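Local coordinates for protein glucose-6-phosphate isomerase (Chlamydia trachomatis D/UW-3/CX, PDB 6OTU) that catalyses the reversible isomerization of glucose-6-phosphate to fructose-6-phosphate, at residues 72-77 with 317-322; 169-174 with 467-472; 203-208 with 255-260; 387-392 with 401-406; 479-484 with 490-495. One frame throughout, in Å; residues are numbered along the deposited sequence.

Contact 1: 72-77 with 317-322; sequences QGLTEE and SAMLGV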
# COMPACT_ATOMS: atom_id res chain seq x y z
N GLN A 72 -12.29 -19.11 22.20
CA GLN A 72 -12.07 -20.55 22.00
C GLN A 72 -13.39 -21.29 21.81
O GLN A 72 -13.49 -22.19 20.96
CB GLN A 72 -11.29 -21.14 23.17
CG GLN A 72 -11.38 -22.68 23.25
CD GLN A 72 -10.57 -23.37 22.18
OE1 GLN A 72 -9.50 -22.89 21.79
NE2 GLN A 72 -11.06 -24.52 21.69
N GLY A 73 -14.40 -20.95 22.62
CA GLY A 73 -15.73 -21.52 22.43
C GLY A 73 -16.30 -21.21 21.06
O GLY A 73 -16.97 -22.05 20.45
N LEU A 74 -16.02 -20.01 20.54
CA LEU A 74 -16.52 -19.65 19.21
C LEU A 74 -15.94 -20.56 18.13
O LEU A 74 -16.66 -20.97 17.21
CB LEU A 74 -16.23 -18.17 18.91
CG LEU A 74 -16.79 -17.64 17.59
CD1 LEU A 74 -18.27 -17.98 17.48
CD2 LEU A 74 -16.58 -16.13 17.44
N THR A 75 -14.64 -20.91 18.23
CA THR A 75 -14.05 -21.81 17.24
C THR A 75 -14.71 -23.18 17.27
O THR A 75 -14.84 -23.84 16.23
CB THR A 75 -12.54 -21.98 17.45
OG1 THR A 75 -12.30 -22.88 18.54
CG2 THR A 75 -11.86 -20.65 17.69
N GLU A 76 -15.17 -23.59 18.45
CA GLU A 76 -15.82 -24.89 18.60
C GLU A 76 -17.24 -24.86 18.05
O GLU A 76 -17.62 -25.71 17.25
CB GLU A 76 -15.83 -25.29 20.06
CG GLU A 76 -14.45 -25.37 20.65
CD GLU A 76 -14.48 -25.87 22.07
OE1 GLU A 76 -15.57 -26.31 22.50
OE2 GLU A 76 -13.45 -25.80 22.75
N GLU A 77 -18.04 -23.87 18.47
CA GLU A 77 -19.43 -23.78 18.03
C GLU A 77 -19.53 -23.62 16.52
O GLU A 77 -20.46 -24.13 15.90
CB GLU A 77 -20.12 -22.62 18.75
CG GLU A 77 -20.29 -22.84 20.23
CD GLU A 77 -20.46 -21.55 21.02
OE1 GLU A 77 -21.34 -20.74 20.68
OE2 GLU A 77 -19.70 -21.35 21.98
N SER A 317 -4.73 -15.91 15.40
CA SER A 317 -4.71 -14.65 14.67
C SER A 317 -6.07 -14.36 14.04
O SER A 317 -6.56 -13.23 14.10
CB SER A 317 -3.59 -14.68 13.64
OG SER A 317 -3.85 -13.75 12.61
N ALA A 318 -6.73 -15.40 13.51
CA ALA A 318 -8.07 -15.23 12.96
C ALA A 318 -9.06 -14.76 14.03
O ALA A 318 -9.84 -13.83 13.79
CB ALA A 318 -8.56 -16.53 12.32
N MET A 319 -9.05 -15.39 15.22
CA MET A 319 -10.05 -15.05 16.24
C MET A 319 -9.77 -13.68 16.87
O MET A 319 -10.71 -12.91 17.15
CB MET A 319 -10.12 -16.14 17.31
CG MET A 319 -10.49 -17.50 16.76
SD MET A 319 -11.98 -17.48 15.74
CE MET A 319 -13.19 -17.05 16.99
N LEU A 320 -8.50 -13.34 17.08
CA LEU A 320 -8.16 -11.97 17.50
C LEU A 320 -8.61 -10.95 16.45
O LEU A 320 -9.05 -9.85 16.80
CB LEU A 320 -6.66 -11.86 17.75
CG LEU A 320 -6.11 -12.61 18.98
CD1 LEU A 320 -4.60 -12.70 18.94
CD2 LEU A 320 -6.60 -11.95 20.27
N GLY A 321 -8.51 -11.29 15.17
CA GLY A 321 -9.03 -10.39 14.14
C GLY A 321 -10.54 -10.23 14.23
O GLY A 321 -11.06 -9.13 14.09
N VAL A 322 -11.25 -11.34 14.47
CA VAL A 322 -12.70 -11.31 14.63
C VAL A 322 -13.08 -10.47 15.85
O VAL A 322 -14.05 -9.70 15.81
CB VAL A 322 -13.24 -12.75 14.74
CG1 VAL A 322 -14.65 -12.78 15.33
CG2 VAL A 322 -13.18 -13.47 13.39
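Two successive bends in Met319, chi2 -52° and chi3 -66°, fold its thioether across Thr75 and lay the terminal methyl against Leu74. The Leu74 side chain leaves its helix with CG anti to the backbone N, pointing the isobutyl end at the methionine, and CD2 is the branch that touches it most closely. There Met319 CE lies 3.5 Å from Leu74 CD2, and it stays almost as near to the inner carbons, with Leu74 CG at 3.7 Å. The methyl therefore rests along the leucine rather than on one branch. Nearer the root of the methionine, Thr75 CG2 touches Met319 CG at 3.6 Å and also borders the sulfur. The segments 72-77 and 317-322, of helices 65-77 and 313-327, run at 106° to each other, in an alpha/beta protein of the SIS type whose sheets are flanked by helices. With the axes of these segments 10.7 Å apart at closest approach, the methionine supplies much of the bridge, and Val322 CG1 adds a looser touch on Leu74 CD2. Leu80, at the start of helix 80-89, packs on both Thr75 and Met319. On the threonine the hydroxyl turns away from this apolar seam: Thr75 OG1 donates to Gln72 O at 2.8 Å, a bond back into its own helix that leaves CG2 facing the sulfur.

Contact 2: 169-174 with 467-472; sequences FAMQGS and RIAGSL
Ala469 presents a single methyl to two partners, and the way it is shared shows how small residues let helices come close. Ala170 CB lies 4.2 Å from Ala469 CB, and roughly at a right angle to that approach comes the end of Met171, whose CE stands 4.1 Å from Ala469 CB. The methionine leaves its backbone with CG beside the N and anti to the carbonyl carbon (chi1 -66°), then runs extended through chi2 176° and chi3 -159°. This straight course takes the terminal methyl to the partner helix while the sulfur stays further back, Met171 SD lying 5.2 Å from Ala469 CB. Since neither alanine has more than a methyl to interpose, the backbones approach to 6.6 Å between Ala170 CA and Ala469 CA. Helix 162-172 packs beside the parallel sheet and helix 466-487 follows strand 456-461 of the mixed sheet, so the contact sits where the two alpha/beta halves of the chain adjoin. Phe293 of helix 287-303 and Pro466 also rest on Met171. Polar groups nearby look elsewhere: Gln410 NE2 bonds to both Ala170 O and Ser174 OG, and Ser471 OG bonds to Gly296 O. What remains between the segments is three methyl groups meeting by dispersion, so across these two segments the fit depends on shape and burial and not on a directional bond.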
# COMPACT_ATOMS: atom_id res chain seq x y z
N PHE A 169 10.77 -11.37 -3.55
CA PHE A 169 11.51 -10.39 -2.76
C PHE A 169 11.75 -10.87 -1.33
O PHE A 169 12.73 -10.46 -0.70
CB PHE A 169 10.79 -9.04 -2.77
CG PHE A 169 10.89 -8.34 -4.09
CD1 PHE A 169 11.98 -7.55 -4.40
CD2 PHE A 169 9.90 -8.52 -5.06
CE1 PHE A 169 12.07 -6.93 -5.64
CE2 PHE A 169 9.99 -7.90 -6.30
CZ PHE A 169 11.07 -7.11 -6.59
N ALA A 170 10.88 -11.74 -0.80
CA ALA A 170 11.12 -12.24 0.55
C ALA A 170 12.39 -13.07 0.61
O ALA A 170 13.14 -13.02 1.59
CB ALA A 170 9.93 -13.07 1.03
N MET A 171 12.64 -13.85 -0.44
CA MET A 171 13.75 -14.78 -0.46
C MET A 171 15.02 -14.18 -1.06
O MET A 171 16.09 -14.78 -0.90
CB MET A 171 13.38 -16.02 -1.26
CG MET A 171 12.30 -16.84 -0.64
SD MET A 171 11.84 -18.22 -1.71
CE MET A 171 10.23 -18.53 -1.01
N GLN A 172 14.89 -13.05 -1.76
CA GLN A 172 16.03 -12.44 -2.44
C GLN A 172 17.23 -12.25 -1.50
O GLN A 172 18.38 -12.40 -1.93
CB GLN A 172 15.59 -11.11 -3.03
CG GLN A 172 16.47 -10.52 -4.09
CD GLN A 172 15.95 -9.15 -4.54
OE1 GLN A 172 15.64 -8.29 -3.70
NE2 GLN A 172 15.85 -8.95 -5.85
N GLY A 173 16.99 -11.95 -0.22
CA GLY A 173 18.08 -11.69 0.70
C GLY A 173 18.78 -12.92 1.23
O GLY A 173 19.90 -12.81 1.75
N SER A 174 18.16 -14.09 1.09
CA SER A 174 18.71 -15.33 1.62
C SER A 174 19.41 -16.18 0.57
O SER A 174 20.31 -16.94 0.92
CB SER A 174 17.60 -16.18 2.26
OG SER A 174 16.65 -15.38 2.92
N ARG A 467 12.07 -21.15 3.96
CA ARG A 467 11.14 -21.91 4.80
C ARG A 467 10.19 -20.98 5.55
O ARG A 467 8.96 -21.17 5.52
CB ARG A 467 11.92 -22.78 5.79
CG ARG A 467 11.02 -23.59 6.68
CD ARG A 467 11.75 -24.65 7.49
NE ARG A 467 10.79 -25.40 8.30
CZ ARG A 467 10.40 -26.65 8.05
NH1 ARG A 467 10.90 -27.32 7.02
NH2 ARG A 467 9.52 -27.23 8.85
N ILE A 468 10.74 -19.96 6.21
CA ILE A 468 9.94 -19.03 7.00
C ILE A 468 8.98 -18.24 6.10
O ILE A 468 7.83 -17.99 6.47
CB ILE A 468 10.85 -18.10 7.82
CG1 ILE A 468 11.57 -18.89 8.91
CG2 ILE A 468 10.05 -16.95 8.42
CD1 ILE A 468 10.65 -19.40 10.02
N ALA A 469 9.44 -17.85 4.90
CA ALA A 469 8.54 -17.23 3.93
C ALA A 469 7.35 -18.14 3.63
O ALA A 469 6.20 -17.68 3.59
CB ALA A 469 9.28 -16.89 2.64
N GLY A 470 7.61 -19.43 3.43
CA GLY A 470 6.53 -20.37 3.18
C GLY A 470 5.59 -20.51 4.37
O GLY A 470 4.38 -20.61 4.21
N SER A 471 6.15 -20.54 5.59
CA SER A 471 5.29 -20.63 6.76
C SER A 471 4.44 -19.37 6.91
O SER A 471 3.25 -19.46 7.24
CB SER A 471 6.14 -20.88 8.01
OG SER A 471 6.77 -22.15 7.95
N LEU A 472 5.04 -18.20 6.68
CA LEU A 472 4.30 -16.94 6.80
C LEU A 472 3.18 -16.87 5.79
O LEU A 472 2.07 -16.41 6.10
CB LEU A 472 5.24 -15.76 6.62
CG LEU A 472 5.78 -15.04 7.86
CD1 LEU A 472 6.83 -14.03 7.42
CD2 LEU A 472 4.66 -14.35 8.63

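Contact 3: 203-208 with 255-260; sequences QTLVVV and RYLEVF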
# COMPACT_ATOMS: atom_id res chain seq x y z
N GLN A 203 18.51 -13.34 -23.86
CA GLN A 203 18.82 -13.91 -22.56
C GLN A 203 17.59 -14.07 -21.67
O GLN A 203 17.73 -14.45 -20.51
CB GLN A 203 19.87 -13.04 -21.85
CG GLN A 203 21.30 -13.38 -22.21
CD GLN A 203 21.60 -14.88 -22.06
OE1 GLN A 203 21.54 -15.42 -20.95
NE2 GLN A 203 21.91 -15.54 -23.17
N THR A 204 16.40 -13.80 -22.19
CA THR A 204 15.20 -13.66 -21.37
C THR A 204 14.29 -14.86 -21.58
O THR A 204 14.01 -15.25 -22.72
CB THR A 204 14.45 -12.37 -21.70
OG1 THR A 204 15.25 -11.23 -21.36
CG2 THR A 204 13.16 -12.30 -20.91
N LEU A 205 13.82 -15.43 -20.48
CA LEU A 205 12.75 -16.41 -20.49
C LEU A 205 11.45 -15.71 -20.06
O LEU A 205 11.41 -15.08 -19.00
CB LEU A 205 13.10 -17.57 -19.55
CG LEU A 205 11.95 -18.56 -19.31
CD1 LEU A 205 11.74 -19.40 -20.57
CD2 LEU A 205 12.19 -19.45 -18.09
N VAL A 206 10.41 -15.80 -20.88
CA VAL A 206 9.14 -15.14 -20.58
C VAL A 206 8.17 -16.18 -20.06
O VAL A 206 7.83 -17.13 -20.77
CB VAL A 206 8.56 -14.44 -21.82
CG1 VAL A 206 7.19 -13.85 -21.49
CG2 VAL A 206 9.52 -13.38 -22.35
N VAL A 207 7.68 -16.01 -18.84
CA VAL A 207 6.78 -16.97 -18.21
C VAL A 207 5.39 -16.33 -18.15
O VAL A 207 5.15 -15.41 -17.36
CB VAL A 207 7.26 -17.38 -16.81
CG1 VAL A 207 6.36 -18.49 -16.23
CG2 VAL A 207 8.70 -17.86 -16.88
N VAL A 208 4.49 -16.80 -19.01
CA VAL A 208 3.12 -16.31 -19.03
C VAL A 208 2.29 -17.16 -18.07
O VAL A 208 2.13 -18.37 -18.27
CB VAL A 208 2.53 -16.35 -20.45
CG1 VAL A 208 1.30 -15.46 -20.54
CG2 VAL A 208 3.58 -15.92 -21.47
N ARG A 255 2.86 -24.00 -28.72
CA ARG A 255 3.02 -22.56 -28.65
C ARG A 255 4.03 -22.14 -27.58
O ARG A 255 4.50 -21.00 -27.60
CB ARG A 255 1.64 -21.92 -28.40
CG ARG A 255 1.60 -20.39 -28.35
CD ARG A 255 0.19 -19.86 -28.04
NE ARG A 255 0.20 -18.42 -27.83
CZ ARG A 255 0.11 -17.52 -28.80
NH1 ARG A 255 -0.00 -17.90 -30.07
NH2 ARG A 255 0.14 -16.22 -28.51
N TYR A 256 4.43 -23.05 -26.69
CA TYR A 256 5.33 -22.74 -25.59
C TYR A 256 6.48 -23.75 -25.52
O TYR A 256 6.30 -24.95 -25.78
CB TYR A 256 4.58 -22.71 -24.27
CG TYR A 256 3.50 -21.64 -24.25
CD1 TYR A 256 3.82 -20.31 -23.98
CD2 TYR A 256 2.17 -21.96 -24.53
CE1 TYR A 256 2.85 -19.34 -23.98
CE2 TYR A 256 1.20 -20.99 -24.53
CZ TYR A 256 1.54 -19.68 -24.26
OH TYR A 256 0.57 -18.70 -24.25
N LEU A 257 7.66 -23.25 -25.16
CA LEU A 257 8.81 -24.11 -24.92
C LEU A 257 8.49 -25.18 -23.87
O LEU A 257 8.92 -26.33 -23.99
CB LEU A 257 10.01 -23.27 -24.48
CG LEU A 257 11.15 -24.00 -23.77
CD1 LEU A 257 12.04 -24.78 -24.74
CD2 LEU A 257 11.97 -23.03 -22.92
N GLU A 258 7.73 -24.80 -22.84
CA GLU A 258 7.27 -25.74 -21.83
C GLU A 258 5.97 -25.21 -21.27
O GLU A 258 5.67 -24.01 -21.38
CB GLU A 258 8.31 -25.95 -20.72
CG GLU A 258 8.00 -27.05 -19.69
CD GLU A 258 7.70 -28.41 -20.31
OE1 GLU A 258 6.58 -28.61 -20.80
OE2 GLU A 258 8.58 -29.29 -20.29
N VAL A 259 5.18 -26.11 -20.69
CA VAL A 259 3.89 -25.76 -20.12
C VAL A 259 3.78 -26.45 -18.76
O VAL A 259 3.92 -27.68 -18.68
CB VAL A 259 2.72 -26.18 -21.02
CG1 VAL A 259 1.38 -25.99 -20.29
CG2 VAL A 259 2.76 -25.42 -22.37
N PHE A 260 3.53 -25.67 -17.71
CA PHE A 260 3.29 -26.20 -16.37
C PHE A 260 1.83 -25.98 -15.99
O PHE A 260 1.15 -25.09 -16.52
CB PHE A 260 4.23 -25.54 -15.33
CG PHE A 260 5.69 -25.82 -15.57
CD1 PHE A 260 6.29 -26.96 -15.04
CD2 PHE A 260 6.47 -24.96 -16.35
CE1 PHE A 260 7.65 -27.22 -15.26
CE2 PHE A 260 7.82 -25.21 -16.59
CZ PHE A 260 8.41 -26.35 -16.05
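Val208, on the central strand 204-209 of the five-stranded parallel sheet of the SIS-type fold, meets Tyr256, just ahead of edge strand 258-262, across the intervening strand 240-245, so the contact is made by side chains alone. The tyrosine can be followed outward. Its CB points toward strand 204-209, and chi1 of -61° then sets the ring. One face of that ring carries Arg255 CG, 3.9 Å above the plane and offset toward the rim. Further out, Tyr256 CE1 comes to 4.3 Å from Val208 CG2, the methyl approaching obliquely. At the tip, the hydroxyl lies at the edge of the Arg255 guanidinium, in its plane, and makes a weak hydrogen bond to Glu222 OE2 of helix 216-231. Ala242 of the intervening strand also touches the tyrosine. The side chain of Val208 lies about 8 Å from bound glucose-6-phosphate, near the pocket but not lining it. Nearer the start of strand 204-209 a second pair spans the same strand, Leu205 CD1 to Leu257 CD2 at 4.3 Å.

Contact 4: 387-392 with 401-406; sequences SFFQSL and VEFIGF
The rings of Phe389 and Phe403 approach from opposite directions and meet rim to rim: Phe389 CZ lies 3.8 Å from Phe403 CE1, each atom near the plane of the other ring. Those planes are steeply inclined, by about 72°, yet neither ring offers its face to the other, so this is not a T-shaped stack. The Phe389 rim also meets Phe388 CD1. One face of Phe403 is taken by its strand neighbour two residues back, Val401 CG1 sitting 3.4 Å above the ring plane and over its centre. Val401 works as a fork. While CG1, anti to the backbone N (chi1 163°), covers the phenylalanine, CG2 turns to the helix and meets Leu392 CD2 at 3.5 Å, tighter than usual for two methyls, the side chains crossing at about a right angle. Strand 401-406 is an interior strand of the mixed sheet, between 456-461 and 332-337, and helix 389-394 packs on one face of the sheet, as in alpha-beta-alpha folds of the SIS type. Helix 422-439 shares the same core, with Gln433 on Phe389, Leu437 on Leu392 and Leu430 on Phe403. The side chain of Phe389 lies about 7 Å from that of His386, an assigned active-site residue. Away from the strand the helix faces the dimer partner: Gln390 OE1 accepts from Gly496 N, and Gln390 NE2 donates to Gly358 O, both of the second subunit.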
# COMPACT_ATOMS: atom_id res chain seq x y z
N SER A 387 5.54 8.35 9.20
CA SER A 387 4.46 8.77 8.31
C SER A 387 3.10 8.54 8.96
O SER A 387 2.70 9.33 9.83
CB SER A 387 4.56 8.06 6.95
OG SER A 387 4.23 6.69 7.05
N PHE A 388 2.39 7.49 8.55
CA PHE A 388 1.01 7.34 8.99
C PHE A 388 0.89 6.84 10.42
O PHE A 388 -0.23 6.84 10.96
CB PHE A 388 0.20 6.41 8.06
CG PHE A 388 0.79 5.04 7.88
CD1 PHE A 388 0.56 4.04 8.82
CD2 PHE A 388 1.53 4.74 6.74
CE1 PHE A 388 1.09 2.76 8.63
CE2 PHE A 388 2.07 3.46 6.56
CZ PHE A 388 1.84 2.48 7.52
N PHE A 389 1.99 6.44 11.06
CA PHE A 389 1.91 6.18 12.49
C PHE A 389 1.47 7.41 13.28
O PHE A 389 0.89 7.25 14.36
CB PHE A 389 3.25 5.66 13.01
CG PHE A 389 3.29 4.16 13.11
CD1 PHE A 389 2.59 3.38 12.20
CD2 PHE A 389 4.04 3.53 14.10
CE1 PHE A 389 2.62 2.00 12.29
CE2 PHE A 389 4.08 2.16 14.19
CZ PHE A 389 3.36 1.39 13.28
N GLN A 390 1.70 8.62 12.76
CA GLN A 390 1.08 9.80 13.35
C GLN A 390 -0.40 9.57 13.66
O GLN A 390 -0.88 9.90 14.75
CB GLN A 390 1.23 11.01 12.43
CG GLN A 390 0.38 12.21 12.86
CD GLN A 390 0.73 12.70 14.26
OE1 GLN A 390 1.91 12.83 14.59
NE2 GLN A 390 -0.27 12.96 15.08
N SER A 391 -1.15 8.99 12.70
CA SER A 391 -2.59 8.79 12.90
C SER A 391 -2.90 7.63 13.85
O SER A 391 -3.89 7.68 14.59
CB SER A 391 -3.28 8.56 11.54
OG SER A 391 -4.67 8.60 11.71
N LEU A 392 -2.07 6.59 13.86
CA LEU A 392 -2.28 5.52 14.83
C LEU A 392 -2.13 6.05 16.25
O LEU A 392 -2.93 5.71 17.13
CB LEU A 392 -1.32 4.36 14.56
CG LEU A 392 -1.74 3.28 13.54
CD1 LEU A 392 -2.08 3.83 12.19
CD2 LEU A 392 -0.67 2.23 13.38
N VAL A 401 -3.00 -3.32 14.64
CA VAL A 401 -1.76 -3.55 13.91
C VAL A 401 -1.29 -4.99 14.10
O VAL A 401 -1.37 -5.54 15.20
CB VAL A 401 -0.64 -2.57 14.34
CG1 VAL A 401 0.74 -3.07 13.90
CG2 VAL A 401 -0.89 -1.21 13.78
N GLU A 402 -0.80 -5.58 13.02
CA GLU A 402 -0.07 -6.84 13.03
C GLU A 402 1.39 -6.53 12.69
O GLU A 402 1.73 -6.29 11.53
CB GLU A 402 -0.68 -7.83 12.05
CG GLU A 402 -2.13 -8.22 12.38
CD GLU A 402 -2.77 -9.16 11.36
OE1 GLU A 402 -2.37 -9.16 10.17
OE2 GLU A 402 -3.67 -9.93 11.75
N PHE A 403 2.25 -6.55 13.71
CA PHE A 403 3.68 -6.34 13.50
C PHE A 403 4.34 -7.64 13.08
O PHE A 403 4.07 -8.70 13.65
CB PHE A 403 4.37 -5.85 14.78
CG PHE A 403 4.06 -4.44 15.15
CD1 PHE A 403 4.53 -3.38 14.37
CD2 PHE A 403 3.27 -4.15 16.25
CE1 PHE A 403 4.23 -2.06 14.70
CE2 PHE A 403 2.98 -2.83 16.60
CZ PHE A 403 3.46 -1.79 15.82
N ILE A 404 5.24 -7.56 12.10
CA ILE A 404 6.04 -8.71 11.72
C ILE A 404 7.51 -8.34 11.79
O ILE A 404 7.92 -7.35 11.17
CB ILE A 404 5.69 -9.22 10.31
CG1 ILE A 404 4.17 -9.38 10.18
CG2 ILE A 404 6.45 -10.51 10.02
CD1 ILE A 404 3.71 -10.11 8.92
N GLY A 405 8.30 -9.14 12.50
CA GLY A 405 9.71 -8.84 12.67
C GLY A 405 10.60 -10.06 12.76
O GLY A 405 10.14 -11.20 12.87
N PHE A 406 11.90 -9.78 12.72
CA PHE A 406 12.92 -10.82 12.77
C PHE A 406 14.05 -10.38 13.68
O PHE A 406 14.31 -9.18 13.85
CB PHE A 406 13.43 -11.17 11.36
CG PHE A 406 12.33 -11.49 10.41
CD1 PHE A 406 11.83 -12.78 10.33
CD2 PHE A 406 11.73 -10.49 9.65
CE1 PHE A 406 10.77 -13.09 9.48
CE2 PHE A 406 10.68 -10.80 8.79
CZ PHE A 406 10.20 -12.10 8.71

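Contact 5: 479-484 with 490-495; sequences KFAFQG and NSFDQE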
# COMPACT_ATOMS: atom_id res chain seq x y z
N LYS A 479 -5.26 -18.06 8.31
CA LYS A 479 -5.94 -17.00 9.04
C LYS A 479 -7.22 -16.57 8.32
O LYS A 479 -8.29 -16.51 8.91
CB LYS A 479 -5.03 -15.78 9.22
CG LYS A 479 -5.80 -14.60 9.81
CD LYS A 479 -5.05 -13.30 9.76
CE LYS A 479 -5.77 -12.26 10.60
NZ LYS A 479 -5.27 -10.90 10.30
N PHE A 480 -7.10 -16.26 7.02
CA PHE A 480 -8.26 -15.77 6.29
C PHE A 480 -9.30 -16.86 6.10
O PHE A 480 -10.51 -16.60 6.18
CB PHE A 480 -7.80 -15.19 4.95
CG PHE A 480 -6.84 -14.03 5.09
CD1 PHE A 480 -7.09 -13.02 6.00
CD2 PHE A 480 -5.69 -13.96 4.32
CE1 PHE A 480 -6.20 -11.95 6.15
CE2 PHE A 480 -4.80 -12.89 4.46
CZ PHE A 480 -5.05 -11.89 5.37
N ALA A 481 -8.86 -18.10 5.88
CA ALA A 481 -9.78 -19.23 5.79
C ALA A 481 -10.54 -19.43 7.10
O ALA A 481 -11.76 -19.67 7.08
CB ALA A 481 -9.01 -20.51 5.43
N PHE A 482 -9.85 -19.34 8.24
CA PHE A 482 -10.53 -19.50 9.51
C PHE A 482 -11.54 -18.38 9.72
O PHE A 482 -12.65 -18.62 10.21
CB PHE A 482 -9.52 -19.56 10.66
CG PHE A 482 -8.92 -20.94 10.92
CD1 PHE A 482 -9.73 -22.05 11.05
CD2 PHE A 482 -7.54 -21.10 11.06
CE1 PHE A 482 -9.19 -23.31 11.30
CE2 PHE A 482 -6.99 -22.36 11.31
CZ PHE A 482 -7.82 -23.46 11.43
N GLN A 483 -11.20 -17.15 9.32
CA GLN A 483 -12.16 -16.06 9.45
C GLN A 483 -13.38 -16.30 8.57
O GLN A 483 -14.52 -16.11 9.00
CB GLN A 483 -11.49 -14.71 9.14
CG GLN A 483 -10.34 -14.37 10.08
CD GLN A 483 -9.86 -12.93 10.01
OE1 GLN A 483 -9.51 -12.34 11.04
NE2 GLN A 483 -9.84 -12.36 8.82
N GLY A 484 -13.16 -16.74 7.33
CA GLY A 484 -14.29 -17.08 6.47
C GLY A 484 -15.14 -18.21 7.04
O GLY A 484 -16.37 -18.15 6.98
N ASN A 490 -18.29 -17.74 1.73
CA ASN A 490 -17.46 -18.50 0.79
C ASN A 490 -16.20 -17.68 0.51
O ASN A 490 -16.23 -16.71 -0.26
CB ASN A 490 -18.22 -18.84 -0.48
CG ASN A 490 -17.36 -19.60 -1.50
OD1 ASN A 490 -16.24 -20.02 -1.19
ND2 ASN A 490 -17.88 -19.78 -2.73
N SER A 491 -15.09 -18.09 1.13
CA SER A 491 -13.83 -17.37 0.95
C SER A 491 -13.18 -17.61 -0.40
O SER A 491 -12.16 -16.98 -0.68
CB SER A 491 -12.83 -17.78 2.04
OG SER A 491 -13.30 -17.52 3.35
N PHE A 492 -13.70 -18.49 -1.25
CA PHE A 492 -12.87 -19.03 -2.32
C PHE A 492 -13.38 -18.74 -3.72
O PHE A 492 -12.78 -19.23 -4.68
CB PHE A 492 -12.69 -20.54 -2.11
CG PHE A 492 -12.21 -20.89 -0.72
CD1 PHE A 492 -10.92 -20.54 -0.31
CD2 PHE A 492 -13.06 -21.51 0.19
CE1 PHE A 492 -10.48 -20.83 0.98
CE2 PHE A 492 -12.63 -21.79 1.49
CZ PHE A 492 -11.34 -21.45 1.89
N ASP A 493 -14.43 -17.94 -3.88
CA ASP A 493 -14.77 -17.41 -5.20
C ASP A 493 -14.61 -15.89 -5.20
O ASP A 493 -14.11 -15.29 -4.23
CB ASP A 493 -16.18 -17.86 -5.63
CG ASP A 493 -17.28 -17.37 -4.69
OD1 ASP A 493 -16.95 -16.75 -3.64
OD2 ASP A 493 -18.46 -17.63 -5.01
N GLN A 494 -15.00 -15.26 -6.30
CA GLN A 494 -14.70 -13.84 -6.47
C GLN A 494 -15.58 -13.25 -7.57
O GLN A 494 -15.09 -12.82 -8.62
CB GLN A 494 -13.21 -13.63 -6.75
CG GLN A 494 -12.60 -14.42 -7.91
CD GLN A 494 -12.35 -15.89 -7.61
OE1 GLN A 494 -11.81 -16.25 -6.57
NE2 GLN A 494 -12.76 -16.75 -8.54
N GLU A 495 -16.89 -13.22 -7.34
CA GLU A 495 -17.80 -12.74 -8.36
C GLU A 495 -17.57 -11.26 -8.69
O GLU A 495 -17.92 -10.83 -9.80
CB GLU A 495 -19.24 -12.98 -7.92
CG GLU A 495 -19.62 -14.45 -7.98
CD GLU A 495 -19.52 -15.04 -9.39
OE1 GLU A 495 -19.88 -14.34 -10.38
OE2 GLU A 495 -19.05 -16.19 -9.52
O HOH W 1 -12.85 -19.71 4.52
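The loop that brings Gln494 to the glucose-6-phosphate pocket leans on helix 466-487 where Ser491 meets Gly484. Having no side chain, the glycine lets the serine hydroxyl come close, Ser491 OG lying 3.3 Å from Gly484 CA. With chi1 at -59° the OG stands beside its own backbone N and bonds to Asn357 OD1, while Asn357 ND2 donates to Phe480 O, tying helix 345-357 to both segments. A water also links the two segments: it donates to Ala481 O at 2.8 Å and, as modelled, to Ser491 OG, though that second bond is doubtfully short. The loop's bend is an Asx turn, in which Phe492 N donates to Asn490 OD1 at 3.0 Å, the donor nitrogen standing well above the side-chain carbonyl plane and so not on a lone pair. The Phe492 ring lies against the helix, its rim near Ala481 CB, with Phe492 CZ 4.3 Å away. One ring face is covered by Ser491 CB, 3.8 Å above the plane and over its centre. Beyond the turn, Gln494 holds the N-cap position of helix 495-511 and touches the substrate. Arg269, another pocket residue, bonds through NH2 to Ser491 O and through NH1 to Gln494 OE1.

Helix 466-487 is the common thread: contact 2 uses its beginning and contact 5 its later turns, with centres 24 Å apart on opposite sides of the chain's centre. Contact 1 touches contact 5 through Ser317 and Ala318. Centre to centre, contact 1 is about 15 Å from contact 5 and about 44 Å from contact 3, which stands apart on the parallel sheet. Contact 4, on the mixed sheet, reaches contact 5 by a salt bridge from Glu402 to Lys479, modelled rather short, and contact 2 through Phe406. Along the chain, contacts 1 and 2 interlock, whereas contact 5 closes last. The long helix thus joins both sheet regions, and contacts 4 and 5 each border the second subunit.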